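Local coordinates for signal recognition particle receptor FtsY (Sulfolobus acidocaldarius, PDB 5L3S), which is the signal recognition particle receptor, an SRP54-type GTPase-domain protein of the P-loop NTPase class with an additional helical bundle domain, at residues A229-Q232 against A233-E237. Sequence-based numbering, arbitrary orientation.
Sequences ALEQ and ARHFE
Helix 228-239 of the P-loop GTPase domain carries an i to i+4 side-chain pair, Glu-231 with His-235, one turn apart on a continuous alpha-helix. The evidence for regular helix is the backbone: His-235 N donates to Glu-231 O at 3.1 Å, and Phe-236 N meets Gln-232 O at 3.0 Å. The side chains of the pair then make a His-carboxylate hydrogen bond, with His-235 NE2 2.7 Å from Glu-231 OE2. It is short but bent, 132° at the hydrogen. The oxygen lies in the imidazole plane, whereas the nitrogen approaches from above the carboxylate plane, the two planes being 60° apart. In Glu-231, chi1 (-175°, CG anti to the backbone N) sets CG 3.5 Å from His-235 CD2, and the bend at chi2 then turns the carboxylate so that OE2 reaches NE2. The other carboxylate oxygen, Glu-231 OE1, accepts from a water at 2.7 Å; that water in turn accepts a weak hydrogen bond from Arg-234 NE, lying at the edge of the guanidinium in its plane. Beside them, Leu-230 CG packs 4.0 Å from Arg-234 NE, and the arginine end forms a salt bridge with Glu-265.

His-235 also stands edge-to-face with the ring of His-196. On the inner side of the helix, Ala-233 and Phe-236 rest on Leu-219 of strand 216-222, Phe-236 also touches Val-109, within the probable Walker A loop, and Ala-229 and Ala-233 meet helix 258-266. By chain order helix 228-239 is the crossover of the beta-alpha-beta unit between the adjacent parallel strands 216-222 and 244-248.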
loop_
_atom_site.group_PDB
_atom_site.type_symbol
_atom_site.label_atom_id
_atom_site.label_comp_id
_atom_site.label_asym_id
_atom_site.label_seq_id
_atom_site.Cartn_x
_atom_site.Cartn_y
_atom_site.Cartn_z
ATOM N N ALA B 229 -6.890 -4.094 0.957
ATOM C CA ALA B 229 -7.473 -2.825 1.397
ATOM C C ALA B 229 -8.934 -3.002 1.859
ATOM O O ALA B 229 -9.367 -2.424 2.867
ATOM C CB ALA B 229 -7.359 -1.774 0.293
ATOM N N LEU B 230 -9.687 -3.813 1.122
ATOM C CA LEU B 230 -11.051 -4.131 1.516
ATOM C C LEU B 230 -11.055 -4.933 2.816
ATOM O O LEU B 230 -11.908 -4.731 3.679
ATOM C CB LEU B 230 -11.803 -4.879 0.404
ATOM C CG LEU B 230 -13.264 -5.238 0.712
ATOM C CD1 LEU B 230 -14.094 -3.975 1.013
ATOM C CD2 LEU B 230 -13.930 -6.080 -0.400
ATOM N N GLU B 231 -10.102 -5.846 2.954
ATOM C CA GLU B 231 -9.987 -6.615 4.191
ATOM C C GLU B 231 -9.662 -5.718 5.393
ATOM O O GLU B 231 -10.234 -5.886 6.467
ATOM C CB GLU B 231 -8.947 -7.733 4.055
ATOM C CG GLU B 231 -8.876 -8.649 5.267
ATOM C CD GLU B 231 -10.011 -9.658 5.304
ATOM O OE1 GLU B 231 -10.834 -9.679 4.353
ATOM O OE2 GLU B 231 -10.075 -10.437 6.283
ATOM N N GLN B 232 -8.747 -4.772 5.208
ATOM C CA GLN B 232 -8.474 -3.753 6.235
ATOM C C GLN B 232 -9.744 -2.979 6.618
ATOM O O GLN B 232 -10.062 -2.798 7.794
ATOM C CB GLN B 232 -7.412 -2.754 5.740
ATOM C CG GLN B 232 -6.015 -3.334 5.538
ATOM C CD GLN B 232 -5.113 -2.385 4.773
ATOM O OE1 GLN B 232 -5.273 -1.160 4.840
ATOM N NE2 GLN B 232 -4.168 -2.943 4.031
ATOM N N ALA B 233 -10.461 -2.514 5.612
ATOM C CA ALA B 233 -11.697 -1.771 5.839
ATOM C C ALA B 233 -12.755 -2.579 6.590
ATOM O O ALA B 233 -13.429 -2.035 7.464
ATOM C CB ALA B 233 -12.247 -1.266 4.523
ATOM N N ARG B 234 -12.913 -3.862 6.241
ATOM C CA ARG B 234 -13.910 -4.726 6.892
ATOM C C ARG B 234 -13.592 -4.966 8.365
ATOM O O ARG B 234 -14.459 -4.843 9.235
ATOM C CB ARG B 234 -13.984 -6.097 6.219
ATOM C CG ARG B 234 -14.700 -6.150 4.896
ATOM C CD ARG B 234 -14.783 -7.603 4.450
ATOM N NE ARG B 234 -15.335 -7.753 3.109
ATOM C CZ ARG B 234 -16.631 -7.727 2.819
ATOM N NH1 ARG B 234 -17.535 -7.544 3.776
ATOM N NH2 ARG B 234 -17.021 -7.890 1.561
ATOM N N HIS B 235 -12.348 -5.353 8.619
ATOM C CA HIS B 235 -11.879 -5.645 9.963
ATOM C C HIS B 235 -11.969 -4.427 10.864
ATOM O O HIS B 235 -12.454 -4.527 11.981
ATOM C CB HIS B 235 -10.438 -6.153 9.934
ATOM C CG HIS B 235 -10.321 -7.616 9.664
ATOM N ND1 HIS B 235 -10.286 -8.556 10.670
ATOM C CD2 HIS B 235 -10.221 -8.302 8.501
ATOM C CE1 HIS B 235 -10.177 -9.762 10.138
ATOM N NE2 HIS B 235 -10.132 -9.635 8.823
ATOM N N PHE B 236 -11.487 -3.288 10.381
ATOM C CA PHE B 236 -11.515 -2.055 11.172
ATOM C C PHE B 236 -12.949 -1.609 11.447
ATOM O O PHE B 236 -13.258 -1.100 12.526
ATOM C CB PHE B 236 -10.732 -0.932 10.472
ATOM C CG PHE B 236 -9.255 -0.932 10.771
ATOM C CD1 PHE B 236 -8.792 -0.972 12.078
ATOM C CD2 PHE B 236 -8.329 -0.857 9.747
ATOM C CE1 PHE B 236 -7.420 -0.957 12.348
ATOM C CE2 PHE B 236 -6.952 -0.844 10.008
ATOM C CZ PHE B 236 -6.502 -0.897 11.305
ATOM N N GLU B 237 -13.838 -1.805 10.481
ATOM C CA GLU B 237 -15.231 -1.444 10.706
ATOM C C GLU B 237 -15.834 -2.316 11.807
ATOM O O GLU B 237 -16.565 -1.823 12.662
ATOM C CB GLU B 237 -16.054 -1.531 9.411
ATOM C CG GLU B 237 -17.568 -1.460 9.615
ATOM C CD GLU B 237 -18.015 -0.197 10.337
ATOM O OE1 GLU B 237 -17.284 0.818 10.301
ATOM O OE2 GLU B 237 -19.105 -0.220 10.947
HETATM O O HOH W 1 -12.188 -8.656 2.238
#